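Local coordinates for protein phosphatidylserine synthase (Haemophilus influenzae, PDB 3HSI) that is an enzyme of the phospholipase D superfamily, combining a phospholipase D active-site motif and a PLD-like domain in one chain, at residues R75-N80 / D122-F127; K224-N229 / F250-S255. All blocks are in the same frame, centred on the assembly; numbering follows the deposited sequence. Where two conformers were deposited one is given.

Both contacts pack segments of the mixed alpha/beta architecture of a phospholipase D-like enzyme, and they are separate: contact 1 closes before contact 2 opens along the chain, their centres lie about 32 Å apart and their nearest atoms about 16 Å apart. Contact 1 sits at the periphery, its centre about 28 Å from that of the chain, where the end of helix 64-79 meets the loop entering strand 127-130. Contact 2 is more central, its centre about 17 Å from the centre of the chain. It packs helix 216-229 on strand 245-252, beside the second subunit. In contact 2, Phe250 also touches Val143, which falls within the range of the phospholipase D active-site motif.

Contact 1: residues R75-N80 / D122-F127; sequences RVKQEN and DDPNMF
Lys77, in the last turn of helix 64-79, lies against Pro124 and Met126 of the loop that enters strand 127-130, joining parts of two consecutive beta-alpha-beta units: strands 52-56, 84-90 and 127-130 are parallel neighbours, with helices 64-79 and 107-118 in the connections. The contact is apolar. Lys77 runs past the proline ring in the opposite sense, its CE 4.1 Å from Pro124 CG. Its aliphatic chain also crosses the selenomethionine Met126. The Met126 methyl group is modelled too close to the lysine carbons, and a second conformer was deposited, so the exact place of the end of this side chain, SE included, is doubtful. Lys77 has CG anti to its backbone N (chi1 179°) and then bends at chi2 (68°), which brings the middle of the chain beside Met126.

Polar groups of both segments find partners beyond this interface. Lys77 NZ is hydrogen-bonded to the carbonyl oxygens of Pro81 and Leu83, which ties the amino group to the turn leading into strand 84-90. Asp205 OD2 receives the backbone N-H groups of both Met126 and Phe127, fixing the loop where it becomes a strand.

At the helix end, the side chain of Asn80, the first residue to leave helical geometry, turns back on the last turn, its ND2 donating to Val76 O at 2.8 Å.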
loop_
_atom_site.group_PDB
_atom_site.type_symbol
_atom_site.label_atom_id
_atom_site.label_comp_id
_atom_site.label_asym_id
_atom_site.label_seq_id
_atom_site.Cartn_x
_atom_site.Cartn_y
_atom_site.Cartn_z
ATOM N N ARG C 75 -12.650 -29.635 25.500
ATOM C CA ARG C 75 -13.207 -30.217 26.701
ATOM C C ARG C 75 -14.574 -29.593 27.034
ATOM O O ARG C 75 -15.525 -30.333 27.296
ATOM C CB ARG C 75 -12.205 -30.116 27.854
ATOM C CG ARG C 75 -12.708 -30.594 29.203
ATOM C CD ARG C 75 -11.639 -30.283 30.260
ATOM N NE ARG C 75 -12.093 -30.286 31.661
ATOM C CZ ARG C 75 -12.849 -29.344 32.237
ATOM N NH1 ARG C 75 -13.326 -28.307 31.535
ATOM N NH2 ARG C 75 -13.161 -29.461 33.527
ATOM N N VAL C 76 -14.690 -28.257 26.997
ATOM C CA VAL C 76 -15.968 -27.630 27.351
ATOM C C VAL C 76 -17.012 -27.890 26.286
ATOM O O VAL C 76 -18.198 -28.070 26.601
ATOM C CB VAL C 76 -15.896 -26.106 27.676
ATOM C CG1 VAL C 76 -15.236 -25.919 28.989
ATOM C CG2 VAL C 76 -15.217 -25.297 26.563
ATOM N N LYS C 77 -16.544 -27.926 25.036
ATOM C CA LYS C 77 -17.378 -28.184 23.878
ATOM C C LYS C 77 -17.913 -29.615 23.878
ATOM O O LYS C 77 -19.021 -29.858 23.432
ATOM C CB LYS C 77 -16.600 -27.890 22.606
ATOM C CG LYS C 77 -17.369 -28.142 21.351
ATOM C CD LYS C 77 -18.518 -27.151 21.158
ATOM C CE LYS C 77 -19.486 -27.708 20.144
ATOM N NZ LYS C 77 -20.555 -26.730 19.819
ATOM N N GLN C 78 -17.136 -30.558 24.390
ATOM C CA GLN C 78 -17.609 -31.916 24.487
ATOM C C GLN C 78 -18.624 -32.100 25.639
ATOM O O GLN C 78 -19.499 -32.949 25.541
ATOM C CB GLN C 78 -16.468 -32.971 24.440
ATOM C CG GLN C 78 -15.684 -33.180 25.721
ATOM C CD GLN C 78 -14.301 -33.826 25.505
ATOM O OE1 GLN C 78 -13.915 -34.159 24.381
ATOM N NE2 GLN C 78 -13.553 -33.995 26.596
ATOM N N GLU C 79 -18.485 -31.284 26.686
ATOM C CA GLU C 79 -19.437 -31.209 27.802
ATOM C C GLU C 79 -20.728 -30.444 27.432
ATOM O O GLU C 79 -21.796 -30.737 27.969
ATOM C CB GLU C 79 -18.777 -30.538 29.021
ATOM C CG GLU C 79 -17.464 -31.175 29.478
ATOM C CD GLU C 79 -16.666 -30.319 30.484
ATOM O OE1 GLU C 79 -16.711 -29.069 30.411
ATOM O OE2 GLU C 79 -15.975 -30.907 31.352
ATOM N N ASN C 80 -20.613 -29.466 26.523
ATOM C CA ASN C 80 -21.724 -28.561 26.128
ATOM C C ASN C 80 -21.851 -28.520 24.596
ATOM O O ASN C 80 -21.275 -27.635 23.956
ATOM C CB ASN C 80 -21.490 -27.118 26.640
ATOM C CG ASN C 80 -21.207 -27.040 28.162
ATOM O OD1 ASN C 80 -22.134 -27.009 28.980
ATOM N ND2 ASN C 80 -19.924 -26.996 28.532
ATOM N N ASP C 122 -20.718 -33.491 17.468
ATOM C CA ASP C 122 -21.244 -32.342 16.777
ATOM C C ASP C 122 -20.383 -32.118 15.534
ATOM O O ASP C 122 -20.850 -32.306 14.381
ATOM C CB ASP C 122 -21.193 -31.134 17.705
ATOM N N ASP C 123 -19.121 -31.747 15.783
ATOM C CA ASP C 123 -18.110 -31.664 14.742
ATOM C C ASP C 123 -18.274 -30.391 13.902
ATOM O O ASP C 123 -18.159 -30.409 12.693
ATOM C CB ASP C 123 -18.143 -32.952 13.907
ATOM C CG ASP C 123 -17.196 -32.928 12.728
ATOM O OD1 ASP C 123 -16.052 -32.411 12.851
ATOM O OD2 ASP C 123 -17.616 -33.452 11.671
ATOM N N PRO C 124 -18.536 -29.267 14.560
ATOM C CA PRO C 124 -18.703 -28.040 13.804
ATOM C C PRO C 124 -17.353 -27.402 13.415
ATOM O O PRO C 124 -16.296 -27.821 13.890
ATOM C CB PRO C 124 -19.436 -27.150 14.802
ATOM C CG PRO C 124 -18.806 -27.510 16.096
ATOM C CD PRO C 124 -18.574 -29.011 16.013
ATOM N N ASN C 125 -17.400 -26.409 12.538
ATOM C CA ASN C 125 -16.238 -25.566 12.264
ATOM C C ASN C 125 -16.103 -24.571 13.407
ATOM O O ASN C 125 -17.102 -23.986 13.826
ATOM C CB ASN C 125 -16.453 -24.780 10.966
ATOM C CG ASN C 125 -16.586 -25.676 9.742
ATOM O OD1 ASN C 125 -15.818 -26.608 9.556
ATOM N ND2 ASN C 125 -17.528 -25.352 8.877
HETATM N N MSE C 126 -14.879 -24.397 13.905
HETATM C CA MSE C 126 -14.590 -23.462 14.996
HETATM C C MSE C 126 -13.528 -22.415 14.637
HETATM O O MSE C 126 -13.539 -21.312 15.188
HETATM C CB MSE C 126 -14.179 -24.224 16.259
HETATM C CG MSE C 126 -15.275 -25.146 16.756
HETATM SE SE MSE C 126 -15.011 -25.822 18.549
HETATM C CE MSE C 126 -16.870 -26.104 18.915
ATOM N N PHE C 127 -12.629 -22.763 13.720
ATOM C CA PHE C 127 -11.556 -21.873 13.290
ATOM C C PHE C 127 -11.816 -21.292 11.922
ATOM O O PHE C 127 -11.952 -22.020 10.932
ATOM C CB PHE C 127 -10.211 -22.607 13.261
ATOM C CG PHE C 127 -9.631 -22.832 14.610
ATOM C CD1 PHE C 127 -8.865 -21.855 15.213
ATOM C CD2 PHE C 127 -9.870 -24.018 15.285
ATOM C CE1 PHE C 127 -8.341 -22.049 16.472
ATOM C CE2 PHE C 127 -9.344 -24.226 16.536
ATOM C CZ PHE C 127 -8.589 -23.230 17.142
#

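Contact 2: residues K224-N229 / F250-S255; sequences KDLAQN and FGLGAS
Helix-on-sheet packing brings Leu226 and Ala227 of helix 216-229 onto Phe250 and Leu252 of strand 245-252. The axes of the two short segments approach to 7.4 Å at 136°, and Ala227 and Leu252 bring their CA atoms within 5.0 Å. Leu226 crosses the Phe250 side chain at about a right angle, its CG 3.7 Å from Phe250 CZ, while the backbone Leu226 O comes to the ring's edge, near its plane, 3.6 Å from Phe250 CE2. The ring reaches the helix because CG stands anti to the backbone N (chi1 174°). Leu226 CD2 meets Leu252 CD2 at 4.0 Å, and the Ala227 methyl group packs on Leu252 CG.

One water joins the backbones, lying 3.0 Å from both Ala227 O and Leu252 N and accepting from the latter. Around this core, Leu226 continues onto Tyr194 and Leu195 of helix 181-195, and Phe250 meets Phe190 and Val143, the latter within the range of the phospholipase D active-site motif. Lys224 packs on Ser255 of the second subunit. Helices packed on mixed sheets make up the layered alpha/beta build of the phospholipase D fold.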
loop_
_atom_site.group_PDB
_atom_site.type_symbol
_atom_site.label_atom_id
_atom_site.label_comp_id
_atom_site.label_asym_id
_atom_site.label_seq_id
_atom_site.Cartn_x
_atom_site.Cartn_y
_atom_site.Cartn_z
ATOM N N LYS C 224 -13.345 -3.724 1.160
ATOM C CA LYS C 224 -14.018 -2.481 0.836
ATOM C C LYS C 224 -15.308 -2.297 1.642
ATOM O O LYS C 224 -15.571 -1.224 2.171
ATOM C CB LYS C 224 -14.292 -2.418 -0.654
ATOM C CG LYS C 224 -14.462 -1.008 -1.161
ATOM C CD LYS C 224 -14.265 -1.016 -2.650
ATOM C CE LYS C 224 -15.127 0.002 -3.326
ATOM N NZ LYS C 224 -16.489 -0.544 -3.418
ATOM N N ASP C 225 -16.086 -3.358 1.756
ATOM C CA ASP C 225 -17.328 -3.296 2.509
ATOM C C ASP C 225 -17.069 -3.092 4.002
ATOM O O ASP C 225 -17.702 -2.260 4.630
ATOM C CB ASP C 225 -18.182 -4.558 2.258
ATOM C CG ASP C 225 -19.591 -4.446 2.840
ATOM O OD1 ASP C 225 -20.238 -3.390 2.705
ATOM O OD2 ASP C 225 -20.082 -5.421 3.425
ATOM N N LEU C 226 -16.126 -3.838 4.560
ATOM C CA LEU C 226 -15.824 -3.737 5.986
ATOM C C LEU C 226 -15.236 -2.360 6.353
ATOM O O LEU C 226 -15.614 -1.756 7.364
ATOM C CB LEU C 226 -14.874 -4.857 6.372
ATOM C CG LEU C 226 -14.538 -5.023 7.857
ATOM C CD1 LEU C 226 -15.766 -5.368 8.680
ATOM C CD2 LEU C 226 -13.492 -6.086 7.973
ATOM N N ALA C 227 -14.344 -1.852 5.490
ATOM C CA ALA C 227 -13.719 -0.563 5.689
ATOM C C ALA C 227 -14.789 0.529 5.720
ATOM O O ALA C 227 -14.720 1.450 6.523
ATOM C CB ALA C 227 -12.698 -0.264 4.564
ATOM N N GLN C 228 -15.785 0.445 4.846
ATOM C CA GLN C 228 -16.761 1.521 4.836
ATOM C C GLN C 228 -17.907 1.329 5.817
ATOM O O GLN C 228 -18.498 2.307 6.249
ATOM C CB GLN C 228 -17.258 1.827 3.417
ATOM C CG GLN C 228 -18.239 0.883 2.826
ATOM C CD GLN C 228 -18.782 1.425 1.485
ATOM O OE1 GLN C 228 -18.530 2.584 1.137
ATOM N NE2 GLN C 228 -19.514 0.589 0.734
ATOM N N ASN C 229 -18.223 0.098 6.189
ATOM C CA ASN C 229 -19.416 -0.092 7.017
ATOM C C ASN C 229 -19.221 -0.664 8.406
ATOM O O ASN C 229 -20.074 -0.495 9.241
ATOM C CB ASN C 229 -20.493 -0.910 6.293
ATOM C CG ASN C 229 -20.871 -0.329 4.957
ATOM O OD1 ASN C 229 -21.339 0.803 4.868
ATOM N ND2 ASN C 229 -20.683 -1.107 3.905
ATOM N N PHE C 250 -13.909 0.767 15.826
ATOM C CA PHE C 250 -13.333 -0.052 14.744
ATOM C C PHE C 250 -12.695 0.834 13.666
ATOM O O PHE C 250 -13.160 1.918 13.383
ATOM C CB PHE C 250 -14.389 -1.002 14.129
ATOM C CG PHE C 250 -13.894 -1.767 12.910
ATOM C CD1 PHE C 250 -12.993 -2.825 13.049
ATOM C CD2 PHE C 250 -14.298 -1.394 11.628
ATOM C CE1 PHE C 250 -12.521 -3.513 11.953
ATOM C CE2 PHE C 250 -13.833 -2.073 10.515
ATOM C CZ PHE C 250 -12.937 -3.130 10.668
ATOM N N GLY C 251 -11.626 0.373 13.061
ATOM C CA GLY C 251 -11.058 1.101 11.933
ATOM C C GLY C 251 -10.371 0.163 10.986
ATOM O O GLY C 251 -9.700 -0.791 11.414
ATOM N N LEU C 252 -10.550 0.430 9.699
ATOM C CA LEU C 252 -9.767 -0.222 8.671
ATOM C C LEU C 252 -9.601 0.729 7.502
ATOM O O LEU C 252 -10.583 1.160 6.952
ATOM C CB LEU C 252 -10.466 -1.535 8.208
ATOM C CG LEU C 252 -9.971 -2.234 6.930
ATOM C CD1 LEU C 252 -8.518 -2.633 7.041
ATOM C CD2 LEU C 252 -10.858 -3.464 6.536
ATOM N N GLY C 253 -8.361 1.007 7.094
ATOM C CA GLY C 253 -8.122 1.834 5.915
ATOM C C GLY C 253 -7.968 3.294 6.296
ATOM O O GLY C 253 -8.238 3.685 7.422
ATOM N N ALA C 254 -7.502 4.095 5.354
ATOM C CA ALA C 254 -7.115 5.487 5.621
ATOM C C ALA C 254 -8.294 6.471 5.708
ATOM O O ALA C 254 -8.223 7.403 6.450
ATOM C CB ALA C 254 -6.077 5.957 4.562
ATOM N N SER C 255 -9.380 6.274 4.970
ATOM C CA SER C 255 -10.488 7.251 4.988
ATOM C C SER C 255 -11.600 6.790 5.902
ATOM O O SER C 255 -11.902 5.595 5.952
ATOM C CB SER C 255 -11.050 7.505 3.536
HETATM O O HOH W 1 -13.057 1.884 9.003
#